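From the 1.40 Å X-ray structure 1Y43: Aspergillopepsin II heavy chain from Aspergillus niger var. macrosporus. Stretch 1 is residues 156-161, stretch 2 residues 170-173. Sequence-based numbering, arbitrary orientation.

Stretch 1 (156-161) SVLTET
Stretch 2, residues 170-173: VTYV

Residues 159-161 and 170-172 form antiparallel strands, 158° apart in direction, their axes 4.7 Å apart at closest. Thr 159 faces Tyr 172, Glu 160 faces Thr 171 and Thr 161 faces Val 170 (CA-CA 4.6, 5.2 and 4.5 Å). Glu 160 and Thr 171 are the hydrogen-bonded pair: Glu 160 N donates to Thr 171 O and Thr 171 N to Glu 160 O, both at 2.9 Å. Backbone angles are extended, -134/124 and -115/136 for this pair, but Leu 158 turns to -107/-9; its O still accepts from Val 173 N at 2.8 Å, another hydrogen bond, to the C-terminal residue.

One face holds Tyr 172 and Thr 159, Thr 161 and Val 170, three whose beta-branching suits extended backbone. Val 170, chi1 t, sets CG1 4.0 Å from both Thr 159 CB and Thr 161 OG1, and CG2 3.7 Å from Thr 161 OG1. Thr 159 is p and Thr 161 m, each OG1 hydrogen-bonded elsewhere in the structure. Tyr 172 is t, chi2 89°, its CD1 3.7 Å from Leu 158 O, which the ring meets obliquely.

On the other face, exposed Glu 160 (m, t, chi3 11°) lies against a methyl, CG 3.5 Å and OE2 3.7 Å from Val 173 CG2 (t). Thr 171 is m; a water bridges its OG1 and Glu 160 O, 3.1 Å from each.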

ATOM      1  N   SER B 156     -18.844 -12.154  -1.622  1.00 22.68           N
ATOM      2  CA  SER B 156     -18.926 -11.249  -0.484  1.00 20.98           C
ATOM      3  C   SER B 156     -18.084 -10.003  -0.717  1.00 18.75           C
ATOM      4  O   SER B 156     -16.910 -10.095  -1.089  1.00 18.05           O
ATOM      5  CB  SER B 156     -18.446 -11.936   0.801  1.00 22.79           C
ATOM      6  OG  SER B 156     -19.367 -12.923   1.239  1.00 26.09           O
ATOM      7  N   VAL B 157     -18.710  -8.845  -0.560  1.00 16.33           N
ATOM      8  CA  VAL B 157     -18.009  -7.572  -0.691  1.00 14.43           C
ATOM      9  C   VAL B 157     -17.346  -7.381   0.678  1.00 13.10           C
ATOM     10  O   VAL B 157     -18.019  -7.440   1.717  1.00 13.74           O
ATOM     11  CB  VAL B 157     -19.000  -6.421  -0.979  1.00 14.83           C
ATOM     12  CG1 VAL B 157     -18.258  -5.106  -1.083  1.00 13.50           C
ATOM     13  CG2 VAL B 157     -19.755  -6.709  -2.273  1.00 15.59           C
ATOM     14  N   LEU B 158     -16.034  -7.180   0.693  1.00  9.41           N
ATOM     15  CA  LEU B 158     -15.325  -7.042   1.961  1.00  8.02           C
ATOM     16  C   LEU B 158     -14.858  -5.635   2.304  1.00  7.55           C
ATOM     17  O   LEU B 158     -14.399  -5.397   3.422  1.00  7.37           O
ATOM     18  CB  LEU B 158     -14.136  -8.010   2.002  1.00  8.45           C
ATOM     19  CG  LEU B 158     -14.423  -9.494   1.747  1.00  8.39           C
ATOM     20  CD1 LEU B 158     -13.124 -10.265   1.711  1.00  9.84           C
ATOM     21  CD2 LEU B 158     -15.353 -10.042   2.811  1.00 10.90           C
ATOM     22  N   THR B 159     -14.957  -4.706   1.355  1.00  6.87           N
ATOM     23  CA  THR B 159     -14.530  -3.329   1.599  1.00  6.78           C
ATOM     24  C   THR B 159     -15.399  -2.313   0.872  1.00  7.84           C
ATOM     25  O   THR B 159     -16.084  -2.640  -0.107  1.00  8.44           O
ATOM     26  CB  THR B 159     -13.054  -3.063   1.126  1.00  6.30           C
ATOM     27  OG1 THR B 159     -12.957  -3.229  -0.295  1.00  5.90           O
ATOM     28  CG2 THR B 159     -12.073  -4.006   1.803  1.00  5.48           C
ATOM     29  N   GLU B 160     -15.359  -1.085   1.374  1.00  7.72           N
ATOM     30  CA  GLU B 160     -16.039   0.057   0.784  1.00  9.76           C
ATOM     31  C   GLU B 160     -14.993   1.178   0.802  1.00  8.56           C
ATOM     32  O   GLU B 160     -14.444   1.515   1.856  1.00  8.38           O
ATOM     33  CB  GLU B 160     -17.269   0.467   1.597  1.00 13.71           C
ATOM     34  CG  GLU B 160     -18.490  -0.395   1.325  1.00 23.03           C
ATOM     35  CD  GLU B 160     -19.649  -0.104   2.277  1.00 27.96           C
ATOM     36  OE1 GLU B 160     -19.578   0.920   3.017  1.00 31.84           O
ATOM     37  OE2 GLU B 160     -20.623  -0.909   2.307  1.00 31.03           O
ATOM     38  N   THR B 161     -14.724   1.751  -0.362  1.00  7.54           N
ATOM     39  CA  THR B 161     -13.720   2.789  -0.474  1.00  7.88           C
ATOM     40  C   THR B 161     -14.319   4.119  -0.903  1.00  8.77           C
ATOM     41  O   THR B 161     -15.235   4.159  -1.724  1.00  9.15           O
ATOM     42  CB  THR B 161     -12.627   2.354  -1.490  1.00  7.90           C
ATOM     43  OG1 THR B 161     -11.936   1.208  -0.977  1.00  8.34           O
ATOM     44  CG2 THR B 161     -11.625   3.469  -1.746  1.00  7.85           C
ATOM     45  N   VAL B 170     -10.562   3.372   3.263  1.00  4.67           N
ATOM     46  CA  VAL B 170     -10.991   2.007   2.979  1.00  5.33           C
ATOM     47  C   VAL B 170     -11.585   1.469   4.269  1.00  4.89           C
ATOM     48  O   VAL B 170     -10.919   1.452   5.307  1.00  4.75           O
ATOM     49  CB  VAL B 170      -9.806   1.082   2.558  1.00  4.18           C
ATOM     50  CG1 VAL B 170     -10.312  -0.336   2.275  1.00  4.95           C
ATOM     51  CG2 VAL B 170      -9.092   1.649   1.347  1.00  6.02           C
ATOM     52  N   THR B 171     -12.840   1.046   4.203  1.00  6.65           N
ATOM     53  CA  THR B 171     -13.532   0.515   5.372  1.00  8.09           C
ATOM     54  C   THR B 171     -13.868  -0.964   5.185  1.00  7.02           C
ATOM     55  O   THR B 171     -14.276  -1.396   4.100  1.00  6.70           O
ATOM     56  CB  THR B 171     -14.838   1.271   5.627  1.00  8.70           C
ATOM     57  OG1 THR B 171     -14.564   2.673   5.725  1.00 10.12           O
ATOM     58  CG2 THR B 171     -15.468   0.781   6.911  1.00 10.47           C
ATOM     59  N   TYR B 172     -13.636  -1.746   6.231  1.00  6.42           N
ATOM     60  CA  TYR B 172     -13.937  -3.166   6.182  1.00  7.22           C
ATOM     61  C   TYR B 172     -15.452  -3.371   6.316  1.00  8.20           C
ATOM     62  O   TYR B 172     -16.110  -2.733   7.136  1.00  9.42           O
ATOM     63  CB  TYR B 172     -13.181  -3.908   7.290  1.00  6.27           C
ATOM     64  CG  TYR B 172     -13.474  -5.397   7.318  1.00  7.46           C
ATOM     65  CD1 TYR B 172     -12.715  -6.284   6.574  1.00  7.91           C
ATOM     66  CD2 TYR B 172     -14.537  -5.908   8.065  1.00  8.38           C
ATOM     67  CE1 TYR B 172     -12.993  -7.644   6.556  1.00  9.39           C
ATOM     68  CE2 TYR B 172     -14.834  -7.261   8.065  1.00  9.03           C
ATOM     69  CZ  TYR B 172     -14.046  -8.127   7.298  1.00  8.57           C
ATOM     70  OH  TYR B 172     -14.309  -9.474   7.282  1.00 11.01           O
ATOM     71  N   VAL B 173     -15.985  -4.255   5.479  1.00  9.25           N
ATOM     72  CA  VAL B 173     -17.406  -4.587   5.446  1.00 11.45           C
ATOM     73  C   VAL B 173     -17.544  -6.074   5.805  1.00 12.28           C
ATOM     74  O   VAL B 173     -16.869  -6.907   5.157  1.00 12.49           O
ATOM     75  CB  VAL B 173     -17.992  -4.376   4.013  1.00 12.35           C
ATOM     76  CG1 VAL B 173     -19.444  -4.715   3.975  1.00 14.20           C
ATOM     77  CG2 VAL B 173     -17.768  -2.971   3.530  1.00 13.02           C
ATOM     78  OXT VAL B 173     -18.316  -6.405   6.728  1.00 15.62           O
TER
HETATM   79  O   HOH W   1     -15.211   4.249   3.085  1.00 20.53           O